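Local coordinates for protein peroxidase (PDB 6QZO) that binds heme b and, as a member of the DyP-type family, probably uses it to oxidise substrates with hydrogen peroxide, at residues P43-I48 with L306-N311. Sequence-based numbering, arbitrary orientation.
Sequences PPPSFI and LRRAYN. With HEM (protoporphyrin IX containing Fe), chain I.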
loop_
_atom_site.group_PDB
_atom_site.type_symbol
_atom_site.label_atom_id
_atom_site.label_comp_id
_atom_site.label_asym_id
_atom_site.label_seq_id
_atom_site.Cartn_x
_atom_site.Cartn_y
_atom_site.Cartn_z
ATOM N N PRO A 43 -6.908 -18.771 4.056
ATOM C CA PRO A 43 -7.827 -17.641 3.974
ATOM C C PRO A 43 -7.023 -16.392 3.616
ATOM O O PRO A 43 -5.961 -16.145 4.200
ATOM C CB PRO A 43 -8.455 -17.560 5.380
ATOM C CG PRO A 43 -8.300 -18.948 5.970
ATOM C CD PRO A 43 -7.048 -19.515 5.323
ATOM N N PRO A 44 -7.423 -15.617 2.582
ATOM C CA PRO A 44 -6.621 -14.475 2.146
ATOM C C PRO A 44 -6.492 -13.397 3.220
ATOM O O PRO A 44 -7.482 -12.925 3.762
ATOM C CB PRO A 44 -7.355 -13.981 0.888
ATOM C CG PRO A 44 -8.132 -15.185 0.414
ATOM C CD PRO A 44 -8.548 -15.890 1.681
ATOM N N PRO A 45 -5.255 -13.010 3.594
ATOM C CA PRO A 45 -5.036 -11.909 4.528
ATOM C C PRO A 45 -5.067 -10.561 3.790
ATOM O O PRO A 45 -5.248 -10.548 2.592
ATOM C CB PRO A 45 -3.634 -12.245 5.050
ATOM C CG PRO A 45 -2.936 -12.773 3.824
ATOM C CD PRO A 45 -3.982 -13.600 3.125
ATOM N N SER A 46 -4.835 -9.469 4.514
ATOM C CA SER A 46 -5.113 -8.083 4.058
ATOM C C SER A 46 -4.236 -7.680 2.866
ATOM O O SER A 46 -4.752 -6.940 1.996
ATOM C CB SER A 46 -4.975 -7.122 5.199
ATOM O OG SER A 46 -5.959 -7.370 6.188
ATOM N N PHE A 47 -2.968 -8.103 2.806
ATOM C CA PHE A 47 -2.008 -7.542 1.815
ATOM C C PHE A 47 -1.303 -8.634 1.010
ATOM O O PHE A 47 -1.147 -9.773 1.512
ATOM C CB PHE A 47 -1.009 -6.626 2.516
ATOM C CG PHE A 47 -1.702 -5.625 3.399
ATOM C CD1 PHE A 47 -2.559 -4.684 2.845
ATOM C CD2 PHE A 47 -1.578 -5.683 4.773
ATOM C CE1 PHE A 47 -3.246 -3.788 3.653
ATOM C CE2 PHE A 47 -2.255 -4.775 5.578
ATOM C CZ PHE A 47 -3.095 -3.834 5.018
ATOM N N ILE A 48 -0.886 -8.245 -0.201
ATOM C CA ILE A 48 -0.165 -9.086 -1.197
ATOM C C ILE A 48 0.893 -8.251 -1.922
ATOM O O ILE A 48 0.619 -7.090 -2.269
ATOM C CB ILE A 48 -1.129 -9.699 -2.230
ATOM C CG1 ILE A 48 -0.427 -10.760 -3.067
ATOM C CG2 ILE A 48 -1.779 -8.629 -3.106
ATOM C CD1 ILE A 48 -1.390 -11.710 -3.747
ATOM N N LEU A 306 -9.913 -21.332 -8.444
ATOM C CA LEU A 306 -9.865 -20.574 -7.170
ATOM C C LEU A 306 -9.399 -19.147 -7.483
ATOM O O LEU A 306 -8.182 -18.945 -7.689
ATOM C CB LEU A 306 -8.921 -21.264 -6.186
ATOM C CG LEU A 306 -8.863 -20.640 -4.790
ATOM C CD1 LEU A 306 -10.247 -20.595 -4.144
ATOM C CD2 LEU A 306 -7.859 -21.364 -3.918
ATOM N N ARG A 307 -10.337 -18.209 -7.529
ATOM C CA ARG A 307 -9.996 -16.770 -7.597
ATOM C C ARG A 307 -9.506 -16.369 -6.206
ATOM O O ARG A 307 -10.132 -16.788 -5.214
ATOM C CB ARG A 307 -11.202 -15.943 -8.052
ATOM C CG ARG A 307 -11.584 -16.210 -9.494
ATOM C CD ARG A 307 -12.853 -15.473 -9.874
ATOM N NE ARG A 307 -14.004 -15.999 -9.165
ATOM C CZ ARG A 307 -15.015 -15.291 -8.675
ATOM N NH1 ARG A 307 -15.047 -13.976 -8.776
ATOM N NH2 ARG A 307 -16.027 -15.910 -8.086
ATOM N N ARG A 308 -8.411 -15.611 -6.166
ATOM C CA ARG A 308 -7.804 -15.111 -4.912
ATOM C C ARG A 308 -7.318 -13.690 -5.182
ATOM O O ARG A 308 -6.098 -13.440 -5.072
ATOM C CB ARG A 308 -6.705 -16.084 -4.469
ATOM C CG ARG A 308 -6.491 -16.094 -2.964
ATOM C CD ARG A 308 -5.452 -17.106 -2.593
ATOM N NE ARG A 308 -5.113 -17.139 -1.188
ATOM C CZ ARG A 308 -4.308 -16.298 -0.577
ATOM N NH1 ARG A 308 -3.877 -15.213 -1.189
ATOM N NH2 ARG A 308 -3.915 -16.549 0.659
ATOM N N ALA A 309 -8.252 -12.818 -5.572
ATOM C CA ALA A 309 -7.967 -11.471 -6.116
ATOM C C ALA A 309 -7.766 -10.439 -4.984
ATOM O O ALA A 309 -8.254 -10.638 -3.843
ATOM C CB ALA A 309 -9.062 -11.054 -7.065
ATOM N N TYR A 310 -7.040 -9.382 -5.322
ATOM C CA TYR A 310 -6.713 -8.238 -4.443
ATOM C C TYR A 310 -6.973 -6.946 -5.223
ATOM O O TYR A 310 -6.888 -6.971 -6.455
ATOM C CB TYR A 310 -5.257 -8.356 -3.979
ATOM C CG TYR A 310 -5.052 -9.298 -2.822
ATOM C CD1 TYR A 310 -4.973 -10.673 -3.002
ATOM C CD2 TYR A 310 -4.965 -8.811 -1.536
ATOM C CE1 TYR A 310 -4.816 -11.531 -1.925
ATOM C CE2 TYR A 310 -4.796 -9.654 -0.453
ATOM C CZ TYR A 310 -4.711 -11.013 -0.645
ATOM O OH TYR A 310 -4.543 -11.808 0.444
ATOM N N ASN A 311 -7.288 -5.859 -4.531
ATOM C CA ASN A 311 -7.424 -4.504 -5.141
ATOM C C ASN A 311 -6.022 -3.934 -5.364
ATOM O O ASN A 311 -5.167 -4.126 -4.490
ATOM C CB ASN A 311 -8.219 -3.542 -4.248
ATOM C CG ASN A 311 -9.587 -4.079 -3.916
ATOM O OD1 ASN A 311 -10.270 -4.605 -4.798
ATOM N ND2 ASN A 311 -9.964 -3.981 -2.650
HETATM C CHA HEM I . -17.599 -13.322 -10.717
HETATM C CHB HEM I . -15.830 -8.850 -10.883
HETATM C CHC HEM I . -12.562 -10.276 -14.143
HETATM C CHD HEM I . -14.063 -14.833 -13.669
HETATM C C1A HEM I . -17.410 -11.983 -10.513
HETATM C C2A HEM I . -18.276 -11.157 -9.740
HETATM C C3A HEM I . -17.780 -9.895 -9.803
HETATM C C4A HEM I . -16.602 -9.947 -10.580
HETATM C CMA HEM I . -18.349 -8.647 -9.156
HETATM C CAA HEM I . -19.550 -11.578 -9.029
HETATM C CBA HEM I . -19.328 -12.051 -7.593
HETATM C CGA HEM I . -18.659 -13.387 -7.609
HETATM O O1A HEM I . -17.398 -13.401 -7.548
HETATM O O2A HEM I . -19.353 -14.439 -7.696
HETATM C C1B HEM I . -14.788 -8.878 -11.802
HETATM C C2B HEM I . -14.053 -7.709 -12.137
HETATM C C3B HEM I . -13.121 -8.097 -13.069
HETATM C C4B HEM I . -13.344 -9.534 -13.271
HETATM C CMB HEM I . -14.261 -6.316 -11.550
HETATM C CAB HEM I . -12.035 -7.338 -13.721
HETATM C CBB HEM I . -11.629 -6.133 -13.323
HETATM C C1C HEM I . -12.665 -11.639 -14.300
HETATM C C2C HEM I . -11.861 -12.386 -15.159
HETATM C C3C HEM I . -12.259 -13.699 -15.060
HETATM C C4C HEM I . -13.343 -13.739 -14.097
HETATM C CMC HEM I . -10.756 -11.917 -16.064
HETATM C CAC HEM I . -11.513 -14.675 -15.899
HETATM C CBC HEM I . -11.721 -15.962 -15.947
HETATM C C1D HEM I . -15.175 -14.765 -12.805
HETATM C C2D HEM I . -15.935 -15.963 -12.405
HETATM C C3D HEM I . -16.930 -15.544 -11.603
HETATM C C4D HEM I . -16.754 -14.085 -11.510
HETATM C CMD HEM I . -15.734 -17.414 -12.809
HETATM C CAD HEM I . -17.997 -16.420 -10.936
HETATM C CBD HEM I . -19.231 -16.567 -11.850
HETATM C CGD HEM I . -20.344 -17.463 -11.318
HETATM O O1D HEM I . -20.256 -18.707 -11.405
HETATM O O2D HEM I . -21.395 -16.978 -10.812
HETATM N NA HEM I . -16.392 -11.228 -11.018
HETATM N NB HEM I . -14.343 -9.927 -12.496
HETATM N NC HEM I . -13.561 -12.449 -13.667
HETATM N ND HEM I . -15.711 -13.675 -12.239
HETATM FE FE HEM I . -15.116 -11.885 -12.386
#
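With CG anti to its carbonyl carbon (chi1 -81°), Tyr310 sends its ring from strand 306-314 across to the start of strand 47-55, while Arg308, CG anti to the backbone N and the chain extended from CG to NE, brings its guanidinium up to the prolines before that strand. The phenol ends at Pro45, whose carbonyl O accepts a hydrogen bond from Tyr310 OH at 2.6 Å. The donor lies in the carbonyl plane, on a lone pair, with a C=O...OH angle of 141°. Ile48 comes over one ring face: its CG2 methyl sits 3.7 Å from the centroid of the Tyr310 ring, a CH-pi contact displaced toward CG, and CD1 reaches the CD1–CE1 side. Pro45 crosses the phenol end at about a right angle, and Pro44 CB touches the hydroxyl. Pro44 also packs against Arg308: CG meets the arm, with Pro44 CG 3.9 Å from Arg308 CG, and CA lies over one face of the guanidinium. Arg308 NH2 donates to the carbonyl of Thr42, so the charged end is tied to the same proline-rich approach. Arg180 adds a cation-pi contact to Tyr310. The next residue back from Arg308, Arg307, serves the heme: bent at chi3, it lays its guanidinium over pyrrole D and grips propionate O1A with two N-H groups, NH1 at 2.7 Å and NH2 at 2.9 Å. Glu201 forms a salt bridge with Arg307 NH1. The contact thus joins the two ferredoxin-like halves of the DyP fold, one antiparallel sheet from each, next to the heme pocket, which the same strand lines through Arg307. Adjacent arginines divide the work between heme and domain interface; Arg307 probably offsets the propionate's negative charge, while the largely buried phenol has its proton committed to a backbone carbonyl.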